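Local coordinates for 6-phospho-beta-d glycosidase (Streptococcus pyogenes, PDB 5FOO), which probably hydrolyses 6-phospho-beta-glucosides as a retaining glycoside hydrolase of family 1, and is trapped here with the covalent inhibitor 6-phosphocyclophellitol, at residues V291-Y299 with I360-G368; P343-R354 with Y399-S408. The protein carries 1 engineered substitution. All blocks are in the same frame, centred on the assembly; numbering follows the deposited sequence.

Contact 1 (V291-Y299 with I360-G368); sequences VDYLGLNFY and IPWFLSENG. With JAZ (6-phosphocyclophellitol), chain G.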
loop_
_atom_site.group_PDB
_atom_site.type_symbol
_atom_site.label_atom_id
_atom_site.label_comp_id
_atom_site.label_asym_id
_atom_site.label_seq_id
_atom_site.Cartn_x
_atom_site.Cartn_y
_atom_site.Cartn_z
ATOM N N VAL A 291 -3.399 13.875 -8.153
ATOM C CA VAL A 291 -3.833 13.620 -6.786
ATOM C C VAL A 291 -4.007 14.906 -5.973
ATOM O O VAL A 291 -3.347 15.865 -6.245
ATOM C CB VAL A 291 -2.842 12.705 -6.055
ATOM C CG1 VAL A 291 -2.702 11.344 -6.767
ATOM C CG2 VAL A 291 -1.504 13.398 -5.816
ATOM N N ASP A 292 -4.870 14.904 -4.963
ATOM C CA ASP A 292 -4.945 16.025 -3.925
ATOM C C ASP A 292 -3.858 15.839 -2.891
ATOM O O ASP A 292 -3.333 16.780 -2.305
ATOM C CB ASP A 292 -6.293 15.942 -3.205
ATOM C CG ASP A 292 -7.420 16.150 -4.143
ATOM O OD1 ASP A 292 -7.274 17.153 -4.831
ATOM O OD2 ASP A 292 -8.417 15.377 -4.254
ATOM N N TYR A 293 -3.510 14.580 -2.661
ATOM C CA TYR A 293 -2.573 14.212 -1.632
ATOM C C TYR A 293 -2.070 12.773 -1.842
ATOM O O TYR A 293 -2.556 12.065 -2.739
ATOM C CB TYR A 293 -3.189 14.416 -0.237
ATOM C CG TYR A 293 -4.411 13.676 0.171
ATOM C CD1 TYR A 293 -5.010 12.717 -0.600
ATOM C CD2 TYR A 293 -4.966 13.929 1.437
ATOM C CE1 TYR A 293 -6.116 12.041 -0.181
ATOM C CE2 TYR A 293 -6.096 13.271 1.866
ATOM C CZ TYR A 293 -6.631 12.291 1.072
ATOM O OH TYR A 293 -7.751 11.624 1.487
ATOM N N LEU A 294 -1.080 12.367 -1.064
ATOM C CA LEU A 294 -0.494 11.025 -1.215
ATOM C C LEU A 294 -0.422 10.317 0.088
ATOM O O LEU A 294 -0.225 10.934 1.161
ATOM C CB LEU A 294 0.921 11.082 -1.737
ATOM C CG LEU A 294 1.062 11.466 -3.208
ATOM C CD1 LEU A 294 2.516 11.823 -3.452
ATOM C CD2 LEU A 294 0.556 10.430 -4.200
ATOM N N GLY A 295 -0.519 9.009 -0.008
ATOM C CA GLY A 295 0.060 8.178 1.025
ATOM C C GLY A 295 1.387 7.670 0.532
ATOM O O GLY A 295 1.524 7.299 -0.660
ATOM N N LEU A 296 2.360 7.684 1.422
ATOM C CA LEU A 296 3.682 7.193 1.140
ATOM C C LEU A 296 4.005 6.094 2.118
ATOM O O LEU A 296 3.899 6.299 3.308
ATOM C CB LEU A 296 4.733 8.286 1.249
ATOM C CG LEU A 296 4.527 9.352 0.196
ATOM C CD1 LEU A 296 5.659 10.345 0.308
ATOM C CD2 LEU A 296 4.478 8.800 -1.229
ATOM N N ASN A 297 4.335 4.916 1.594
ATOM C CA ASN A 297 4.650 3.731 2.394
ATOM C C ASN A 297 6.140 3.623 2.595
ATOM O O ASN A 297 6.926 3.832 1.669
ATOM C CB ASN A 297 4.130 2.418 1.777
ATOM C CG ASN A 297 2.602 2.328 1.729
ATOM O OD1 ASN A 297 1.861 3.019 2.442
ATOM N ND2 ASN A 297 2.125 1.471 0.876
ATOM N N PHE A 298 6.522 3.338 3.834
ATOM C CA PHE A 298 7.912 3.023 4.145
ATOM C C PHE A 298 8.067 1.956 5.235
ATOM O O PHE A 298 7.653 2.141 6.379
ATOM C CB PHE A 298 8.712 4.267 4.585
ATOM C CG PHE A 298 10.099 3.928 4.870
ATOM C CD1 PHE A 298 10.982 3.736 3.819
ATOM C CD2 PHE A 298 10.489 3.652 6.153
ATOM C CE1 PHE A 298 12.271 3.331 4.075
ATOM C CE2 PHE A 298 11.756 3.258 6.433
ATOM C CZ PHE A 298 12.651 3.062 5.393
ATOM N N TYR A 299 8.725 0.866 4.889
ATOM C CA TYR A 299 8.972 -0.197 5.893
ATOM C C TYR A 299 10.324 -0.937 5.729
ATOM O O TYR A 299 10.716 -1.656 6.628
ATOM C CB TYR A 299 7.809 -1.200 5.905
ATOM C CG TYR A 299 7.408 -1.604 4.530
ATOM C CD1 TYR A 299 6.517 -0.823 3.797
ATOM C CD2 TYR A 299 7.958 -2.742 3.907
ATOM C CE1 TYR A 299 6.170 -1.161 2.489
ATOM C CE2 TYR A 299 7.596 -3.069 2.603
ATOM C CZ TYR A 299 6.718 -2.271 1.908
ATOM O OH TYR A 299 6.315 -2.560 0.634
ATOM N N ILE A 360 3.209 19.076 -1.687
ATOM C CA ILE A 360 1.821 18.721 -1.504
ATOM C C ILE A 360 1.537 17.876 -0.214
ATOM O O ILE A 360 2.442 17.259 0.378
ATOM C CB ILE A 360 1.226 17.951 -2.679
ATOM C CG1 ILE A 360 1.927 16.632 -2.908
ATOM C CG2 ILE A 360 1.207 18.793 -3.958
ATOM C CD1 ILE A 360 1.043 15.721 -3.719
ATOM N N PRO A 361 0.265 17.808 0.187
ATOM C CA PRO A 361 0.052 17.008 1.411
ATOM C C PRO A 361 0.301 15.513 1.238
ATOM O O PRO A 361 -0.042 14.935 0.193
ATOM C CB PRO A 361 -1.406 17.307 1.806
ATOM C CG PRO A 361 -1.817 18.512 0.973
ATOM C CD PRO A 361 -0.944 18.542 -0.240
ATOM N N TRP A 362 0.868 14.902 2.277
ATOM C CA TRP A 362 1.099 13.452 2.279
ATOM C C TRP A 362 1.099 12.943 3.701
ATOM O O TRP A 362 1.327 13.716 4.625
ATOM C CB TRP A 362 2.438 13.144 1.573
ATOM C CG TRP A 362 3.635 13.643 2.334
ATOM C CD1 TRP A 362 4.117 14.929 2.332
ATOM C CD2 TRP A 362 4.503 12.894 3.200
ATOM N NE1 TRP A 362 5.219 15.021 3.147
ATOM C CE2 TRP A 362 5.481 13.794 3.691
ATOM C CE3 TRP A 362 4.552 11.553 3.618
ATOM C CZ2 TRP A 362 6.492 13.398 4.574
ATOM C CZ3 TRP A 362 5.550 11.163 4.495
ATOM C CH2 TRP A 362 6.512 12.085 4.955
ATOM N N PHE A 363 0.797 11.666 3.882
ATOM C CA PHE A 363 1.024 10.982 5.158
ATOM C C PHE A 363 1.765 9.631 5.027
ATOM O O PHE A 363 1.769 9.001 3.973
ATOM C CB PHE A 363 -0.275 10.791 5.912
ATOM C CG PHE A 363 -1.130 9.667 5.431
ATOM C CD1 PHE A 363 -1.670 9.665 4.163
ATOM C CD2 PHE A 363 -1.472 8.600 6.301
ATOM C CE1 PHE A 363 -2.511 8.650 3.783
ATOM C CE2 PHE A 363 -2.289 7.584 5.889
ATOM C CZ PHE A 363 -2.837 7.628 4.634
ATOM N N LEU A 364 2.406 9.210 6.102
ATOM C CA LEU A 364 3.155 7.971 6.075
ATOM C C LEU A 364 2.147 6.899 6.326
ATOM O O LEU A 364 1.712 6.680 7.463
ATOM C CB LEU A 364 4.233 7.973 7.123
ATOM C CG LEU A 364 5.186 6.772 7.184
ATOM C CD1 LEU A 364 5.791 6.481 5.834
ATOM C CD2 LEU A 364 6.302 7.086 8.169
ATOM N N SER A 365 1.781 6.213 5.254
ATOM C CA SER A 365 0.559 5.417 5.201
ATOM C C SER A 365 0.733 3.962 5.583
ATOM O O SER A 365 -0.293 3.237 5.757
ATOM C CB SER A 365 -0.077 5.539 3.789
ATOM O OG SER A 365 0.953 5.522 2.789
ATOM N N GLU A 366 1.988 3.521 5.740
ATOM C CA GLU A 366 2.231 2.135 6.137
ATOM C C GLU A 366 3.650 2.070 6.709
ATOM O O GLU A 366 4.604 2.209 5.998
ATOM C CB GLU A 366 2.119 1.210 4.902
ATOM C CG GLU A 366 2.449 -0.263 5.120
ATOM C CD GLU A 366 2.736 -1.075 3.861
ATOM O OE1 GLU A 366 3.120 -0.538 2.821
ATOM O OE2 GLU A 366 2.573 -2.408 3.962
ATOM N N ASN A 367 3.777 1.885 7.997
ATOM C CA ASN A 367 5.095 1.805 8.594
ATOM C C ASN A 367 4.924 0.838 9.706
ATOM O O ASN A 367 4.053 1.040 10.500
ATOM C CB ASN A 367 5.561 3.173 9.125
ATOM C CG ASN A 367 6.862 3.106 9.843
ATOM O OD1 ASN A 367 6.929 3.278 11.051
ATOM N ND2 ASN A 367 7.908 2.839 9.105
ATOM N N GLY A 368 5.736 -0.226 9.735
ATOM C CA GLY A 368 5.693 -1.217 10.786
ATOM C C GLY A 368 6.806 -2.223 10.620
ATOM O O GLY A 368 7.631 -2.137 9.673
HETATM C C2 JAZ G . 1.970 -5.959 3.622
HETATM C C3 JAZ G . 1.040 -4.831 3.125
HETATM C C4 JAZ G . 1.790 -3.888 2.191
HETATM C C5 JAZ G . 3.012 -3.263 2.849
HETATM C C6 JAZ G . 3.894 -4.333 3.455
HETATM C C7 JAZ G . 3.119 -5.287 4.364
HETATM C C8 JAZ G . 4.035 -6.270 5.090
HETATM O O9 JAZ G . 4.663 -7.075 4.097
HETATM P P10 JAZ G . 5.055 -8.573 4.454
HETATM O O11 JAZ G . 5.624 -9.100 3.184
HETATM O O12 JAZ G . 3.942 -9.281 5.107
HETATM O O13 JAZ G . 6.075 -8.475 5.502
HETATM O O14 JAZ G . 4.588 -5.033 2.415
HETATM O O15 JAZ G . 1.290 -6.807 4.554
HETATM O O16 JAZ G . -0.003 -5.449 2.413
HETATM O O17 JAZ G . 0.916 -2.878 1.717
HETATM O O HOH W 1 9.636 -3.349 8.523
#
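Leu294 and Leu296 pair with Trp362 and Leu364 in parallel strands 293-297 and 362-367, the sixth and seventh of the eight-stranded (beta/alpha)8 barrel. The backbone ladder runs from Leu294 N to Pro361 O (3.0 Å) through Phe363 N to Leu294 O, Leu296 N to Phe363 O and Ser365 N to Leu296 O, and resumes where Phe298 N meets Glu366 O. Two side chains extend this ladder. Ser365 OG donates to Asn297 OD1 at 2.7 Å, coming from above the amide's carbonyl plane. Asn367 ND2 gives Phe298 O a nearly straight bond (170°), with the acceptor lying in the amide plane; Tyr413 takes OD1, so both ends of this amide are held.

Apolar contacts occupy the outer side of the barrel wall. Leu296 crosses Trp362 at about a right angle, its CD1 3.7 Å from Trp362 CE3, and Leu364 CD1 packs against Phe298 CB. At the start of the strands, Ile360 CD1 lies against Val291 CG2 and Leu294 CD1. On the inner side, Gly295 leaves room for Ser365 OG and the Phe363 ring.

At the C-terminal mouth lies the ligand pocket. Glu366, with CG anti to its backbone N (176°) and an extended chain, reaches the inhibitor, consistent with a catalytic nucleophile, as in other family 1 enzymes. Ligand C6 lies over one face of the Tyr299 ring, toward its rim, and the tyrosine hydroxyl is hydrogen-bonded to Glu165. Tyr299 CE1 approaches Glu366 OE1 to 3.1 Å, and the other carboxylate oxygen, OE2, is bonded covalently to ligand C5 at 1.5 Å.

Contact 2 (P343-R354 with Y399-S408); sequences PEAVYDIAIKMR and YLHKGIEAGS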
loop_
_atom_site.group_PDB
_atom_site.type_symbol
_atom_site.label_atom_id
_atom_site.label_comp_id
_atom_site.label_asym_id
_atom_site.label_seq_id
_atom_site.Cartn_x
_atom_site.Cartn_y
_atom_site.Cartn_z
ATOM N N PRO A 343 15.640 4.038 9.747
ATOM C CA PRO A 343 14.565 5.065 9.911
ATOM C C PRO A 343 14.857 6.470 9.353
ATOM O O PRO A 343 13.941 7.243 9.112
ATOM C CB PRO A 343 14.375 5.114 11.445
ATOM C CG PRO A 343 15.677 4.668 12.010
ATOM C CD PRO A 343 16.130 3.570 11.064
ATOM N N GLU A 344 16.107 6.767 9.110
ATOM C CA GLU A 344 16.528 8.019 8.539
ATOM C C GLU A 344 15.945 8.197 7.202
ATOM O O GLU A 344 15.765 9.321 6.752
ATOM C CB GLU A 344 18.031 8.078 8.410
ATOM C CG GLU A 344 18.768 8.090 9.730
ATOM C CD GLU A 344 19.209 6.706 10.286
ATOM O OE1 GLU A 344 18.520 5.651 10.067
ATOM O OE2 GLU A 344 20.258 6.719 10.974
ATOM N N ALA A 345 15.662 7.096 6.530
ATOM C CA ALA A 345 15.023 7.205 5.223
ATOM C C ALA A 345 13.693 7.972 5.262
ATOM O O ALA A 345 13.289 8.564 4.271
ATOM C CB ALA A 345 14.801 5.824 4.586
ATOM N N VAL A 346 12.993 7.924 6.390
ATOM C CA VAL A 346 11.731 8.697 6.521
ATOM C C VAL A 346 11.938 10.184 6.364
ATOM O O VAL A 346 11.134 10.834 5.744
ATOM C CB VAL A 346 11.077 8.449 7.838
ATOM C CG1 VAL A 346 9.816 9.342 7.998
ATOM C CG2 VAL A 346 10.697 6.981 7.943
ATOM N N TYR A 347 13.034 10.706 6.925
ATOM C CA TYR A 347 13.399 12.101 6.779
ATOM C C TYR A 347 13.715 12.373 5.331
ATOM O O TYR A 347 13.188 13.338 4.729
ATOM C CB TYR A 347 14.604 12.439 7.684
ATOM C CG TYR A 347 15.167 13.832 7.493
ATOM C CD1 TYR A 347 14.566 14.980 8.077
ATOM C CD2 TYR A 347 16.292 14.021 6.743
ATOM C CE1 TYR A 347 15.109 16.254 7.894
ATOM C CE2 TYR A 347 16.802 15.280 6.526
ATOM C CZ TYR A 347 16.217 16.371 7.109
ATOM O OH TYR A 347 16.819 17.548 6.819
ATOM N N ASP A 348 14.519 11.502 4.712
ATOM C CA ASP A 348 14.824 11.690 3.277
ATOM C C ASP A 348 13.585 11.750 2.392
ATOM O O ASP A 348 13.545 12.552 1.473
ATOM C CB ASP A 348 15.802 10.637 2.719
ATOM C CG ASP A 348 17.204 10.714 3.387
ATOM O OD1 ASP A 348 17.619 11.774 3.877
ATOM O OD2 ASP A 348 17.884 9.686 3.457
ATOM N N ILE A 349 12.606 10.889 2.654
ATOM C CA ILE A 349 11.325 10.937 1.943
ATOM C C ILE A 349 10.628 12.322 2.183
ATOM O O ILE A 349 10.065 12.934 1.275
ATOM C CB ILE A 349 10.446 9.785 2.432
ATOM C CG1 ILE A 349 10.985 8.427 1.856
ATOM C CG2 ILE A 349 9.016 9.949 2.042
ATOM C CD1 ILE A 349 10.346 7.209 2.509
ATOM N N ALA A 350 10.683 12.778 3.419
ATOM C CA ALA A 350 10.006 14.024 3.797
ATOM C C ALA A 350 10.617 15.210 3.068
ATOM O O ALA A 350 9.877 16.046 2.547
ATOM C CB ALA A 350 10.038 14.205 5.314
ATOM N N ILE A 351 11.946 15.209 2.956
ATOM C CA ILE A 351 12.687 16.259 2.258
ATOM C C ILE A 351 12.414 16.209 0.755
ATOM O O ILE A 351 12.336 17.263 0.063
ATOM C CB ILE A 351 14.193 16.143 2.600
ATOM C CG1 ILE A 351 14.436 16.387 4.108
ATOM C CG2 ILE A 351 15.089 17.068 1.765
ATOM C CD1 ILE A 351 13.955 17.723 4.599
ATOM N N LYS A 352 12.260 14.996 0.225
ATOM C CA LYS A 352 11.975 14.832 -1.198
ATOM C C LYS A 352 10.617 15.426 -1.510
ATOM O O LYS A 352 10.454 16.025 -2.527
ATOM C CB LYS A 352 11.945 13.316 -1.538
ATOM C CG LYS A 352 11.964 12.974 -3.002
ATOM C CD LYS A 352 13.385 12.905 -3.548
ATOM C CE LYS A 352 13.354 12.829 -5.078
ATOM N NZ LYS A 352 14.723 12.905 -5.643
ATOM N N MET A 353 9.622 15.160 -0.663
ATOM C CA MET A 353 8.258 15.707 -0.847
ATOM C C MET A 353 8.310 17.235 -0.836
ATOM O O MET A 353 7.733 17.916 -1.716
ATOM C CB MET A 353 7.310 15.203 0.233
ATOM C CG MET A 353 6.835 13.782 0.005
ATOM S SD MET A 353 5.982 13.608 -1.575
ATOM C CE MET A 353 4.628 14.742 -1.504
ATOM N N ARG A 354 9.044 17.744 0.143
ATOM C CA ARG A 354 9.235 19.187 0.308
ATOM C C ARG A 354 9.810 19.865 -0.931
ATOM O O ARG A 354 9.301 20.889 -1.307
ATOM C CB ARG A 354 10.112 19.521 1.525
ATOM C CG ARG A 354 9.976 21.016 1.953
ATOM C CD ARG A 354 11.020 21.364 2.983
ATOM N NE ARG A 354 12.309 21.242 2.351
ATOM C CZ ARG A 354 13.483 21.273 2.966
ATOM N NH1 ARG A 354 13.567 21.441 4.278
ATOM N NH2 ARG A 354 14.603 21.107 2.249
ATOM N N TYR A 399 12.022 10.441 13.086
ATOM C CA TYR A 399 12.486 11.045 11.867
ATOM C C TYR A 399 11.365 11.704 11.067
ATOM O O TYR A 399 11.639 12.644 10.355
ATOM C CB TYR A 399 13.269 10.074 11.021
ATOM C CG TYR A 399 14.670 9.865 11.528
ATOM C CD1 TYR A 399 15.680 10.752 11.186
ATOM C CD2 TYR A 399 14.967 8.803 12.352
ATOM C CE1 TYR A 399 16.966 10.580 11.658
ATOM C CE2 TYR A 399 16.251 8.603 12.828
ATOM C CZ TYR A 399 17.247 9.494 12.461
ATOM O OH TYR A 399 18.503 9.292 12.914
ATOM N N LEU A 400 10.129 11.226 11.198
ATOM C CA LEU A 400 8.972 11.920 10.603
ATOM C C LEU A 400 8.827 13.298 11.245
ATOM O O LEU A 400 8.619 14.274 10.565
ATOM C CB LEU A 400 7.704 11.108 10.804
ATOM C CG LEU A 400 6.540 11.579 9.996
ATOM C CD1 LEU A 400 6.810 11.424 8.503
ATOM C CD2 LEU A 400 5.296 10.839 10.422
ATOM N N HIS A 401 8.975 13.363 12.544
ATOM C CA HIS A 401 8.931 14.666 13.265
ATOM C C HIS A 401 9.997 15.639 12.774
ATOM O O HIS A 401 9.691 16.777 12.433
ATOM C CB HIS A 401 9.025 14.495 14.773
ATOM C CG HIS A 401 8.736 15.752 15.541
ATOM N ND1 HIS A 401 9.717 16.655 15.878
ATOM C CD2 HIS A 401 7.565 16.272 16.003
ATOM C CE1 HIS A 401 9.167 17.678 16.518
ATOM N NE2 HIS A 401 7.865 17.452 16.628
ATOM N N LYS A 402 11.220 15.139 12.638
ATOM C CA LYS A 402 12.312 15.899 12.040
ATOM C C LYS A 402 11.930 16.435 10.674
ATOM O O LYS A 402 12.122 17.585 10.387
ATOM C CB LYS A 402 13.604 15.057 12.004
ATOM C CG LYS A 402 14.892 15.875 11.860
ATOM C CD LYS A 402 16.073 15.012 11.435
ATOM C CE LYS A 402 17.300 15.810 11.014
ATOM N NZ LYS A 402 18.297 14.907 10.358
ATOM N N GLY A 403 11.303 15.636 9.836
ATOM C CA GLY A 403 10.867 16.108 8.518
ATOM C C GLY A 403 9.764 17.178 8.558
ATOM O O GLY A 403 9.822 18.144 7.824
ATOM N N ILE A 404 8.776 16.996 9.424
ATOM C CA ILE A 404 7.758 18.039 9.660
ATOM C C ILE A 404 8.415 19.342 10.179
ATOM O O ILE A 404 8.094 20.390 9.736
ATOM C CB ILE A 404 6.701 17.555 10.677
ATOM C CG1 ILE A 404 5.950 16.321 10.080
ATOM C CG2 ILE A 404 5.736 18.688 11.058
ATOM C CD1 ILE A 404 5.162 15.449 11.046
ATOM N N GLU A 405 9.365 19.251 11.108
ATOM C CA GLU A 405 10.051 20.457 11.612
ATOM C C GLU A 405 10.831 21.176 10.499
ATOM O O GLU A 405 10.958 22.400 10.504
ATOM C CB GLU A 405 10.983 20.140 12.791
ATOM C CG GLU A 405 11.097 21.298 13.761
ATOM C CD GLU A 405 9.970 21.327 14.820
ATOM O OE1 GLU A 405 8.808 20.906 14.571
ATOM O OE2 GLU A 405 10.273 21.744 15.952
ATOM N N ALA A 406 11.308 20.422 9.524
ATOM C CA ALA A 406 12.052 20.980 8.411
ATOM C C ALA A 406 11.136 21.510 7.347
ATOM O O ALA A 406 11.597 21.961 6.311
ATOM C CB ALA A 406 13.017 19.913 7.852
ATOM N N GLY A 407 9.822 21.421 7.534
ATOM C CA GLY A 407 8.908 22.019 6.567
ATOM C C GLY A 407 8.120 21.020 5.707
ATOM O O GLY A 407 7.251 21.469 4.946
ATOM N N SER A 408 8.364 19.691 5.828
ATOM C CA SER A 408 7.576 18.760 5.017
ATOM C C SER A 408 6.094 18.745 5.426
ATOM O O SER A 408 5.749 18.602 6.610
ATOM C CB SER A 408 8.128 17.323 5.055
ATOM O OG SER A 408 7.558 16.572 3.988
#
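Ala350 O is gripped from opposite faces of its carbonyl plane: by Ser408 OG, 2.8 Å away, and by Arg354 N in a bond of its own helix. With chi1 at -164°, the serine OG is swung away from its own backbone N and comes in well to the side of the carbonyl, at a C=O...OG angle of 114°. Farther along, Arg354 NH1 donates to Ala406 O at 2.9 Å, the acceptor lying in the guanidinium plane, while Ile351 CD1 rests over one face of that group. Ala406 follows directly on helix 387-405, whose end is closed by a Schellman motif with Gly407 at positive phi. Both helices belong to the outer layer of the (beta/alpha)8 barrel; the axes of segments 344-354 and 399-405 lie 25° from parallel and 7.8 Å apart at closest. Gly403 permits this closeness, its CA 3.8 Å from Ala350 CB. The extended Lys402 chain passes obliquely over one face of the Tyr347 ring and sets NZ 4.0 Å above the ring centre, a cation-pi contact; Ile351 CG1 touches the opposite face near its rim. Glu344 CA sits 3.9 Å from the centroid of the Tyr399 ring, and Pro343 CB touches its CD2.

Contact 1 lies in the barrel wall and contact 2 in the helical layer outside it, their centres about 12 Å apart. The chain weaves between them: helix 344-356 leads into strand 362-367, which leads into helix 387-405. Trp362 joins the two, its NE1 lying 2.9 Å from Ser408 OG, a probable hydrogen bond, and 3.6 Å from Met353 CB. Met353 CE also packs on Ile360 CG1 at 3.6 Å, and Ala345 CB on Phe298 CE1 at the same distance. The inhibitor is bound at contact 1, through Glu366, whereas in contact 2 about 14 Å separates the nearest atoms of the Val346 side chain and the inhibitor.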